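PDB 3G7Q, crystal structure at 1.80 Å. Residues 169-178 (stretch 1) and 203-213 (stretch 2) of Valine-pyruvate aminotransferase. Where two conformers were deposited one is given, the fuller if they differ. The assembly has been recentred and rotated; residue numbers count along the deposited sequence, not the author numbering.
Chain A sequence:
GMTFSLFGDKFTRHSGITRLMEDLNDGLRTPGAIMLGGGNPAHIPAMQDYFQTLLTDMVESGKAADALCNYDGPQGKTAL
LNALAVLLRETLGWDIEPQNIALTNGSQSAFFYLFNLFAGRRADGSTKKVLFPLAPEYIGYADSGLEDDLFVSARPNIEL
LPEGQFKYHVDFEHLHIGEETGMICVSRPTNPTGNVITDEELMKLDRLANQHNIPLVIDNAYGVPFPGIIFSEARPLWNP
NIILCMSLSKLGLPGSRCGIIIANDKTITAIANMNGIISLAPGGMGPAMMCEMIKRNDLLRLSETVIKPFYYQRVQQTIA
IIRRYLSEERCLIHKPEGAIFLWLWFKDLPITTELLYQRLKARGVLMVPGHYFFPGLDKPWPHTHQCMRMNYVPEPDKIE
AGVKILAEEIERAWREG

Stretch 1 169-178: HVDFEHLHIG
Stretch 2 203-213: MKLDRLANQHN

Residues 203-211 of stretch 2 are helical, continuing a helix that begins earlier in the chain, with phi/psi close to -60/-42 and i to i+4 hydrogen bonds such as Leu 208 N to Lys 204 O and His 212 N to Leu 208 O, both 2.9 Å. His 212 (-93/6) is the first residue to leave helical phi/psi, and Asn 213 follows at 53/45, its N bonded to Asn 210 O at 3.1 Å. Stretch 1 lacks regular helix or strand. It is extended at His 169 (-133/151) and Val 170 (-67/128), passes through Asp 171 (-92/89), and turns at Phe 172 (-67/-28), Glu 173 (-61/-33) and His 174 (-113/13). It then extends again through Leu 175 (-80/120), His 176 (-107/115), Ile 177 (-123/125) and Gly 178 (-135/-167). The turn carries a weak hydrogen bond from Leu 175 N to Phe 172 O (3.3 Å) and is tied more firmly by His 174 ND1 to Asp 171 OD2 (2.7 Å, 163°).

In register, Phe 172 lies nearest Lys 204, CA to CA 9.0 Å, and Ile 177 reaches Leu 208 and His 212, so stretch 1 advances toward the C-terminal end of the helix. Lys 204, Leu 208 and His 212, spaced four apart, all direct CA-to-CB toward stretch 1; Leu 205 points sideways, but its end comes nearer. No hydrogen bond crosses between the stretches, and the 398 Å² buried (both sides summed) rests largely on apolar packing.

Phe 172 (chi1 -73°, chi2 -80°) contributes the largest covered area. The extended Lys 204 side chain (m, t, t, t) places CD over one face of the Phe 172 ring, 3.9 Å from the centroid of that ring and 20° off its normal, a CH-pi contact. Leu 208 CD1 meets the ring edge, 4.0 Å from Phe 172 CE1, while Leu 205 CD2 approaches the same CE1 obliquely at 3.9 Å. Leu 205 and Leu 208 are both m, t. Leu 175 (t, p) joins this cluster through CD2, 4.0 Å from Leu 205 CD2 and 4.2 Å from Leu 208 CD1. Val 170 (t) adds a looser contact, CG2 to Leu 205 CD1 at 4.4 Å.

Ile 177 (m, t) serves two neighbours: its CD1 packs on Leu 208 CB at 3.8 Å, while its CG2 sits almost squarely over one face of the His 212 ring (chi1 -71°, chi2 -93°), 3.7 Å from the centroid and 9° off the normal. The same ring brings His 212 CE1 within 3.4 Å of Ile 177 O.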

# COMPACT_ATOMS: atom_id res chain seq x y z
N HIS A 169 22.19 -22.20 -12.07
CA HIS A 169 22.76 -22.59 -10.77
C HIS A 169 23.60 -21.48 -10.17
O HIS A 169 24.22 -20.72 -10.90
CB HIS A 169 23.63 -23.83 -10.93
CG HIS A 169 22.84 -25.07 -11.20
ND1 HIS A 169 22.20 -25.77 -10.20
CD2 HIS A 169 22.58 -25.73 -12.35
CE1 HIS A 169 21.59 -26.82 -10.72
NE2 HIS A 169 21.80 -26.82 -12.03
N VAL A 170 23.66 -21.45 -8.85
CA VAL A 170 24.53 -20.51 -8.14
C VAL A 170 25.97 -20.87 -8.41
O VAL A 170 26.37 -22.03 -8.25
CB VAL A 170 24.30 -20.54 -6.61
CG1 VAL A 170 25.28 -19.58 -5.89
CG2 VAL A 170 22.83 -20.24 -6.22
N ASP A 171 26.78 -19.90 -8.84
CA ASP A 171 28.22 -20.11 -9.05
C ASP A 171 28.93 -19.73 -7.75
O ASP A 171 29.34 -18.58 -7.56
CB ASP A 171 28.69 -19.28 -10.24
CG ASP A 171 30.18 -19.35 -10.46
OD1 ASP A 171 30.87 -20.13 -9.77
OD2 ASP A 171 30.66 -18.60 -11.35
N PHE A 172 29.08 -20.70 -6.85
CA PHE A 172 29.66 -20.40 -5.54
C PHE A 172 31.13 -20.01 -5.60
O PHE A 172 31.59 -19.23 -4.77
CB PHE A 172 29.45 -21.56 -4.56
CG PHE A 172 28.03 -21.68 -4.07
CD1 PHE A 172 27.57 -20.84 -3.07
CD2 PHE A 172 27.16 -22.60 -4.63
CE1 PHE A 172 26.27 -20.93 -2.62
CE2 PHE A 172 25.86 -22.69 -4.18
CZ PHE A 172 25.42 -21.85 -3.17
N GLU A 173 31.85 -20.50 -6.61
CA GLU A 173 33.28 -20.23 -6.77
C GLU A 173 33.55 -18.74 -6.95
O GLU A 173 34.57 -18.25 -6.49
CB GLU A 173 33.88 -21.00 -7.95
CG GLU A 173 34.09 -22.50 -7.70
CD GLU A 173 32.79 -23.28 -7.48
OE1 GLU A 173 31.73 -22.91 -8.07
OE2 GLU A 173 32.85 -24.27 -6.70
N HIS A 174 32.62 -18.04 -7.60
CA HIS A 174 32.77 -16.61 -7.86
C HIS A 174 31.77 -15.75 -7.12
O HIS A 174 31.63 -14.56 -7.43
CB HIS A 174 32.66 -16.35 -9.36
CG HIS A 174 33.64 -17.15 -10.16
ND1 HIS A 174 33.27 -18.22 -10.93
CD2 HIS A 174 34.99 -17.07 -10.24
CE1 HIS A 174 34.34 -18.76 -11.48
NE2 HIS A 174 35.40 -18.08 -11.07
N LEU A 175 31.07 -16.32 -6.14
CA LEU A 175 30.11 -15.56 -5.37
C LEU A 175 30.84 -14.74 -4.31
O LEU A 175 31.50 -15.28 -3.43
CB LEU A 175 29.09 -16.49 -4.71
CG LEU A 175 27.93 -15.80 -4.01
CD1 LEU A 175 27.04 -15.08 -5.02
CD2 LEU A 175 27.15 -16.83 -3.21
N HIS A 176 30.67 -13.42 -4.40
CA HIS A 176 31.34 -12.49 -3.52
C HIS A 176 30.37 -11.89 -2.52
O HIS A 176 29.41 -11.22 -2.89
CB HIS A 176 31.98 -11.38 -4.36
N ILE A 177 30.59 -12.19 -1.25
CA ILE A 177 29.81 -11.64 -0.16
C ILE A 177 30.81 -10.97 0.73
O ILE A 177 31.78 -11.60 1.16
CB ILE A 177 29.10 -12.71 0.65
CG1 ILE A 177 28.30 -13.64 -0.25
CG2 ILE A 177 28.20 -12.03 1.69
CD1 ILE A 177 27.76 -14.83 0.47
N GLY A 178 30.60 -9.70 1.01
CA GLY A 178 31.54 -8.96 1.84
C GLY A 178 30.85 -8.11 2.87
O GLY A 178 29.64 -8.24 3.11
N MSE A 203 20.71 -24.26 1.27
CA MSE A 203 21.34 -24.49 2.58
C MSE A 203 22.69 -23.83 2.67
O MSE A 203 23.07 -23.30 3.71
CB MSE A 203 21.45 -25.97 2.87
CG MSE A 203 20.10 -26.55 3.14
SE MSE A 203 20.15 -28.35 3.76
CE MSE A 203 20.83 -29.32 2.16
N LYS A 204 23.44 -23.86 1.56
CA LYS A 204 24.75 -23.20 1.46
C LYS A 204 24.58 -21.68 1.64
O LYS A 204 25.26 -21.06 2.46
CB LYS A 204 25.45 -23.48 0.12
CG LYS A 204 26.03 -24.88 -0.08
CD LYS A 204 26.72 -24.94 -1.44
CE LYS A 204 27.18 -26.32 -1.85
NZ LYS A 204 27.77 -26.30 -3.24
N LEU A 205 23.65 -21.10 0.89
CA LEU A 205 23.32 -19.66 1.04
C LEU A 205 22.90 -19.31 2.47
O LEU A 205 23.27 -18.26 2.99
CB LEU A 205 22.23 -19.22 0.05
CG LEU A 205 22.61 -19.17 -1.42
CD1 LEU A 205 21.38 -18.85 -2.30
CD2 LEU A 205 23.75 -18.16 -1.67
N ASP A 206 22.14 -20.20 3.11
CA ASP A 206 21.70 -20.02 4.50
C ASP A 206 22.93 -20.00 5.42
O ASP A 206 22.99 -19.18 6.33
CB ASP A 206 20.74 -21.15 4.89
CG ASP A 206 20.25 -21.05 6.33
OD1 ASP A 206 19.68 -20.03 6.73
OD2 ASP A 206 20.40 -22.05 7.05
N ARG A 207 23.88 -20.89 5.18
CA ARG A 207 25.11 -20.92 5.98
C ARG A 207 25.96 -19.66 5.75
O ARG A 207 26.51 -19.10 6.70
CB ARG A 207 25.92 -22.21 5.72
CG ARG A 207 25.18 -23.49 6.14
CD ARG A 207 26.04 -24.77 6.07
NE ARG A 207 26.64 -25.05 4.76
CZ ARG A 207 26.09 -25.73 3.75
NH1 ARG A 207 24.85 -26.23 3.78
NH2 ARG A 207 26.80 -25.89 2.64
N LEU A 208 26.09 -19.23 4.50
CA LEU A 208 26.82 -18.00 4.17
C LEU A 208 26.18 -16.77 4.83
O LEU A 208 26.88 -15.96 5.43
CB LEU A 208 26.94 -17.82 2.65
CG LEU A 208 27.91 -18.76 1.94
CD1 LEU A 208 27.65 -18.79 0.45
CD2 LEU A 208 29.39 -18.41 2.25
N ALA A 209 24.85 -16.66 4.74
CA ALA A 209 24.13 -15.53 5.35
C ALA A 209 24.40 -15.48 6.85
O ALA A 209 24.69 -14.41 7.41
CB ALA A 209 22.62 -15.62 5.07
N ASN A 210 24.30 -16.64 7.51
CA ASN A 210 24.54 -16.73 8.94
C ASN A 210 25.97 -16.33 9.26
O ASN A 210 26.21 -15.55 10.18
CB ASN A 210 24.28 -18.14 9.45
CG ASN A 210 24.30 -18.21 10.96
OD1 ASN A 210 25.21 -18.79 11.55
ND2 ASN A 210 23.32 -17.58 11.59
N GLN A 211 26.92 -16.86 8.49
CA GLN A 211 28.33 -16.55 8.66
C GLN A 211 28.64 -15.07 8.51
O GLN A 211 29.51 -14.55 9.21
CB GLN A 211 29.18 -17.33 7.66
CG GLN A 211 29.35 -18.79 8.00
CD GLN A 211 30.05 -19.58 6.89
OE1 GLN A 211 30.15 -20.80 6.98
NE2 GLN A 211 30.55 -18.88 5.87
N HIS A 212 27.95 -14.40 7.60
CA HIS A 212 28.14 -12.96 7.40
C HIS A 212 27.20 -12.08 8.21
O HIS A 212 27.23 -10.87 8.07
CB HIS A 212 28.04 -12.64 5.91
CG HIS A 212 29.20 -13.15 5.12
ND1 HIS A 212 30.31 -12.37 4.85
CD2 HIS A 212 29.45 -14.36 4.56
CE1 HIS A 212 31.18 -13.08 4.15
NE2 HIS A 212 30.68 -14.29 3.96
N ASN A 213 26.39 -12.68 9.09
CA ASN A 213 25.44 -11.95 9.92
C ASN A 213 24.51 -11.04 9.13
O ASN A 213 24.28 -9.89 9.50
CB ASN A 213 26.19 -11.16 11.01
CG ASN A 213 27.00 -12.07 11.90
OD1 ASN A 213 26.46 -13.03 12.46
ND2 ASN A 213 28.29 -11.80 12.02